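Local coordinates for protein N5-carboxyaminoimidazole ribonucleotide synthetase (Bacillus anthracis, PDB 3QFF) that probably catalyses the ATP-dependent carboxylation of aminoimidazole ribonucleotide with bicarbonate to give N5-carboxyaminoimidazole ribonucleotide, a step of purine biosynthesis, at residues A[17-22]-A[49-54]; A[42-47]-A[61-66]. One frame throughout, in Å; residues are numbered along the deposited sequence.

Interaction 1 (A[17-22]-A[49-54])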
loop_
_atom_site.group_PDB
_atom_site.type_symbol
_atom_site.label_atom_id
_atom_site.label_comp_id
_atom_site.label_asym_id
_atom_site.label_seq_id
_atom_site.Cartn_x
_atom_site.Cartn_y
_atom_site.Cartn_z
ATOM N N ILE A 17 -10.047 11.437 8.996
ATOM C CA ILE A 17 -9.777 12.297 7.867
ATOM C C ILE A 17 -10.999 12.327 6.950
ATOM O O ILE A 17 -11.478 11.275 6.480
ATOM C CB ILE A 17 -8.524 11.835 7.086
ATOM C CG1 ILE A 17 -7.305 11.806 8.021
ATOM C CG2 ILE A 17 -8.306 12.749 5.875
ATOM C CD1 ILE A 17 -6.076 11.115 7.429
ATOM N N GLY A 18 -11.486 13.535 6.703
ATOM C CA GLY A 18 -12.618 13.773 5.821
ATOM C C GLY A 18 -12.164 14.238 4.453
ATOM O O GLY A 18 -11.356 15.168 4.331
ATOM N N ILE A 19 -12.702 13.600 3.423
ATOM C CA ILE A 19 -12.299 13.869 2.049
ATOM C C ILE A 19 -13.490 14.382 1.232
ATOM O O ILE A 19 -14.553 13.751 1.193
ATOM C CB ILE A 19 -11.714 12.596 1.373
ATOM C CG1 ILE A 19 -10.550 12.026 2.212
ATOM C CG2 ILE A 19 -11.293 12.911 -0.082
ATOM C CD1 ILE A 19 -9.976 10.687 1.711
ATOM N N ILE A 20 -13.304 15.535 0.594
ATOM C CA ILE A 20 -14.299 16.069 -0.328
ATOM C C ILE A 20 -14.007 15.548 -1.743
ATOM O O ILE A 20 -13.041 15.961 -2.393
ATOM C CB ILE A 20 -14.361 17.614 -0.302
ATOM C CG1 ILE A 20 -14.641 18.118 1.121
ATOM C CG2 ILE A 20 -15.420 18.150 -1.305
ATOM C CD1 ILE A 20 -14.443 19.593 1.301
ATOM N N GLY A 21 -14.866 14.654 -2.205
ATOM C CA GLY A 21 -14.718 14.021 -3.504
ATOM C C GLY A 21 -14.358 12.568 -3.295
ATOM O O GLY A 21 -13.413 12.263 -2.574
ATOM N N GLY A 22 -15.116 11.668 -3.916
ATOM C CA GLY A 22 -14.978 10.244 -3.633
ATOM C C GLY A 22 -14.487 9.407 -4.789
ATOM O O GLY A 22 -14.738 8.201 -4.812
ATOM N N SER A 49 -19.266 5.388 -4.096
ATOM C CA SER A 49 -18.108 5.895 -4.852
ATOM C C SER A 49 -16.863 5.052 -4.561
ATOM O O SER A 49 -16.865 4.279 -3.606
ATOM C CB SER A 49 -17.836 7.375 -4.543
ATOM O OG SER A 49 -17.510 7.570 -3.182
ATOM N N PRO A 50 -15.810 5.165 -5.401
ATOM C CA PRO A 50 -14.563 4.463 -5.103
ATOM C C PRO A 50 -14.046 4.721 -3.690
ATOM O O PRO A 50 -13.598 3.783 -3.025
ATOM C CB PRO A 50 -13.594 5.033 -6.139
ATOM C CG PRO A 50 -14.461 5.261 -7.323
ATOM C CD PRO A 50 -15.767 5.779 -6.746
ATOM N N CYS A 51 -14.129 5.969 -3.220
ATOM C CA CYS A 51 -13.607 6.273 -1.887
ATOM C C CYS A 51 -14.538 5.726 -0.796
ATOM O O CYS A 51 -14.076 5.158 0.186
ATOM C CB CYS A 51 -13.342 7.777 -1.732
ATOM S SG CYS A 51 -12.656 8.249 -0.135
ATOM N N ALA A 52 -15.848 5.852 -0.993
ATOM C CA ALA A 52 -16.824 5.304 -0.036
ATOM C C ALA A 52 -16.652 3.804 0.203
ATOM O O ALA A 52 -16.993 3.295 1.271
ATOM C CB ALA A 52 -18.276 5.606 -0.497
ATOM N N GLN A 53 -16.151 3.095 -0.806
ATOM C CA GLN A 53 -15.902 1.655 -0.689
ATOM C C GLN A 53 -14.810 1.325 0.327
ATOM O O GLN A 53 -14.637 0.166 0.700
ATOM C CB GLN A 53 -15.540 1.069 -2.045
ATOM C CG GLN A 53 -16.722 0.982 -2.995
ATOM C CD GLN A 53 -16.293 0.759 -4.415
ATOM O OE1 GLN A 53 -15.328 0.034 -4.681
ATOM N NE2 GLN A 53 -16.996 1.390 -5.348
ATOM N N VAL A 54 -14.071 2.347 0.753
ATOM C CA VAL A 54 -13.042 2.184 1.766
ATOM C C VAL A 54 -13.286 3.099 2.970
ATOM O O VAL A 54 -12.521 3.079 3.914
ATOM C CB VAL A 54 -11.594 2.358 1.184
ATOM C CG1 VAL A 54 -11.345 1.387 0.035
ATOM C CG2 VAL A 54 -11.355 3.759 0.700
#
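Gly22 and Cys51 meet in a buried backbone contact between the glycine-rich turn after strand 16-20 and the loop that leaves strand 39-44. Both parts belong to the preATP-grasp domain. Cys51 N donates to Gly22 O at 2.8 Å, with an N-H...O angle of 161°. The donor stands above the carbonyl plane, 38° out of it. Ser49 OG makes a weak second bond to Gly22 O at 3.3 Å. The same hydroxyl oxygen also accepts from Ala52 N, three residues on, at 3.2 Å. This is an ST motif at the head of a short helical turn. Carbon atoms crowd round the gripped oxygen as well. Ser49 CB lies 3.2 Å from Gly22 O, and Pro50 CD, on the proline ring, also touches this oxygen.

Cys51 carries the apolar side. Its CB packs against Gly22 CA at 3.5 Å. Its SG, anti to the backbone N (chi1 -179°), reaches back toward the start of strand 16-20. There Cys51 SG meets the tip of Ile19 CD1 at 4.1 Å, a loose touch. Gly22 has no side chain, and Ser49 OG also comes near its CA, at 3.7 Å. Arg27, on helix 24-35, holds Pro50 O from beyond the contact. Lys34 of the second subunit bonds Gln53 O, which places the loop near the subunit interface.

The buried carbonyl of Gly22 is thus satisfied by one strong N-H and one weak hydroxyl bond. The hold is mainly polar, and it fixes the loop against the end of the glycine turn.

Interaction 2 (A[42-47]-A[61-66])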
loop_
_atom_site.group_PDB
_atom_site.type_symbol
_atom_site.label_atom_id
_atom_site.label_comp_id
_atom_site.label_asym_id
_atom_site.label_seq_id
_atom_site.Cartn_x
_atom_site.Cartn_y
_atom_site.Cartn_z
ATOM N N VAL A 42 -16.068 10.467 3.794
ATOM C CA VAL A 42 -16.042 11.028 2.442
ATOM C C VAL A 42 -17.388 11.666 2.105
ATOM O O VAL A 42 -18.440 11.175 2.521
ATOM C CB VAL A 42 -15.645 9.953 1.365
ATOM C CG1 VAL A 42 -16.551 8.725 1.436
ATOM C CG2 VAL A 42 -15.655 10.539 -0.062
ATOM N N LEU A 43 -17.338 12.769 1.364
ATOM C CA LEU A 43 -18.531 13.374 0.761
ATOM C C LEU A 43 -18.418 13.338 -0.760
ATOM O O LEU A 43 -17.388 13.726 -1.324
ATOM C CB LEU A 43 -18.718 14.811 1.252
ATOM C CG LEU A 43 -19.901 15.661 0.760
ATOM C CD1 LEU A 43 -20.115 16.797 1.730
ATOM C CD2 LEU A 43 -19.684 16.221 -0.648
ATOM N N ASP A 44 -19.497 12.907 -1.411
ATOM C CA ASP A 44 -19.530 12.688 -2.861
ATOM C C ASP A 44 -20.997 12.624 -3.315
ATOM O O ASP A 44 -21.840 12.094 -2.593
ATOM C CB ASP A 44 -18.817 11.371 -3.209
ATOM C CG ASP A 44 -18.588 11.193 -4.716
ATOM O OD1 ASP A 44 -19.493 10.678 -5.402
ATOM O OD2 ASP A 44 -17.498 11.569 -5.216
ATOM N N PRO A 45 -21.306 13.187 -4.501
ATOM C CA PRO A 45 -22.663 13.196 -5.073
ATOM C C PRO A 45 -23.271 11.819 -5.348
ATOM O O PRO A 45 -24.505 11.686 -5.374
ATOM C CB PRO A 45 -22.469 13.940 -6.400
ATOM C CG PRO A 45 -21.330 14.837 -6.160
ATOM C CD PRO A 45 -20.401 14.065 -5.257
ATOM N N THR A 46 -22.429 10.816 -5.582
ATOM C CA THR A 46 -22.903 9.472 -5.934
ATOM C C THR A 46 -22.642 8.498 -4.791
ATOM O O THR A 46 -21.590 8.553 -4.163
ATOM C CB THR A 46 -22.204 8.946 -7.204
ATOM O OG1 THR A 46 -22.230 9.959 -8.216
ATOM C CG2 THR A 46 -22.903 7.696 -7.734
ATOM N N LYS A 47 -23.603 7.616 -4.528
ATOM C CA LYS A 47 -23.443 6.549 -3.537
ATOM C C LYS A 47 -22.462 5.482 -4.025
ATOM O O LYS A 47 -22.276 5.306 -5.228
ATOM C CB LYS A 47 -24.804 5.918 -3.191
ATOM C CG LYS A 47 -24.756 4.906 -2.032
ATOM C CD LYS A 47 -25.907 5.097 -1.040
ATOM C CE LYS A 47 -27.083 4.186 -1.366
ATOM N NZ LYS A 47 -26.903 2.833 -0.745
ATOM N N ALA A 61 -23.978 13.803 -1.062
ATOM C CA ALA A 61 -24.488 15.166 -1.312
ATOM C C ALA A 61 -23.724 15.908 -2.418
ATOM O O ALA A 61 -22.647 15.473 -2.820
ATOM C CB ALA A 61 -24.464 15.982 -0.030
ATOM N N SER A 62 -24.289 17.022 -2.890
ATOM C CA SER A 62 -23.637 17.912 -3.859
ATOM C C SER A 62 -22.450 18.638 -3.245
ATOM O O SER A 62 -22.452 18.953 -2.055
ATOM C CB SER A 62 -24.616 18.989 -4.368
ATOM O OG SER A 62 -25.731 18.424 -5.024
ATOM N N TYR A 63 -21.461 18.953 -4.076
ATOM C CA TYR A 63 -20.273 19.663 -3.601
ATOM C C TYR A 63 -20.548 21.123 -3.188
ATOM O O TYR A 63 -19.712 21.743 -2.514
ATOM C CB TYR A 63 -19.156 19.625 -4.648
ATOM C CG TYR A 63 -18.618 18.245 -4.984
ATOM C CD1 TYR A 63 -18.621 17.782 -6.306
ATOM C CD2 TYR A 63 -18.078 17.416 -3.988
ATOM C CE1 TYR A 63 -18.107 16.525 -6.631
ATOM C CE2 TYR A 63 -17.575 16.153 -4.297
ATOM C CZ TYR A 63 -17.586 15.715 -5.619
ATOM O OH TYR A 63 -17.089 14.471 -5.939
ATOM N N ASP A 64 -21.693 21.669 -3.602
ATOM C CA ASP A 64 -22.069 23.051 -3.250
ATOM C C ASP A 64 -23.091 23.113 -2.112
ATOM O O ASP A 64 -23.578 24.193 -1.762
ATOM C CB ASP A 64 -22.586 23.820 -4.482
ATOM C CG ASP A 64 -23.798 23.157 -5.121
ATOM O OD1 ASP A 64 -24.195 23.587 -6.220
ATOM O OD2 ASP A 64 -24.357 22.201 -4.534
ATOM N N ASP A 65 -23.404 21.951 -1.537
ATOM C CA ASP A 65 -24.364 21.830 -0.446
ATOM C C ASP A 65 -23.649 22.134 0.873
ATOM O O ASP A 65 -23.027 21.245 1.474
ATOM C CB ASP A 65 -24.969 20.415 -0.470
ATOM C CG ASP A 65 -26.005 20.174 0.622
ATOM O OD1 ASP A 65 -26.631 19.090 0.595
ATOM O OD2 ASP A 65 -26.188 21.032 1.511
ATOM N N LEU A 66 -23.725 23.393 1.311
ATOM C CA LEU A 66 -22.939 23.852 2.463
ATOM C C LEU A 66 -23.253 23.084 3.752
ATOM O O LEU A 66 -22.346 22.792 4.509
ATOM C CB LEU A 66 -23.030 25.376 2.674
ATOM C CG LEU A 66 -22.422 25.974 3.963
ATOM C CD1 LEU A 66 -20.904 25.772 4.066
ATOM C CD2 LEU A 66 -22.770 27.447 4.111
#
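Asp44 OD2 accepts a hydrogen bond from the backbone N of Gly22, and Tyr63 OH lies 3.0 Å from the same oxygen. The other carboxylate oxygen, Asp44 OD1, accepts from Thr46 N at 2.9 Å. That bond forms an Asx turn where the chain turns after Asp44. The two bonds together hold the buried carboxylate in place. Its plane is nearly perpendicular to the Tyr63 ring, at 88°. The Asp44 CG is anti to the backbone N (chi1 -170°), and the side chain runs beside the tyrosine in the same direction.

Pro45 covers one face of the Tyr63 ring in a CH-pi contact. Its CD is 3.7 Å from the ring centroid and is shifted toward the phenol rim, with Pro45 CD 3.3 Å from Tyr63 CZ. Leu43 O sits at the edge of the same ring, near its plane. Leu43 CD2 packs on Tyr63 CD2 at 3.9 Å. Phe83 stacks with Tyr63 from outside the two segments.

The backbones also meet. Ala61 N donates to Asp44 O at 3.1 Å in a bent bond (140°), and Pro45 CA makes a CH...O contact with Ala61 O. Asp65, at the N-cap position of helix 66-74, makes a weak bond to Ala68 N. An acid after the second strand, beside a glycine-rich turn, recalls dinucleotide-binding Rossmann folds, where it usually binds a ribose; here the carboxylate bonds the glycine turn instead.

The two interactions lie side by side at the ends of neighbouring parallel strands, 16-20 and 39-44, with centres about 10 Å apart. They interlock along the chain, since their segments alternate. Gly21 N probably bonds Leu43 O at 2.8 Å, which continues the strand pairing. Gly22 serves both contacts through its two backbone polar atoms: its N, 2.7 Å from Asp44 OD2, is bonded to the aspartate of interaction 2, while its O faces the loop of interaction 1. Tyr63 OH packs 3.4 Å from Gly21 CA. None of the four segments belongs to the ADP pocket, whose residues lie between 113 and 274.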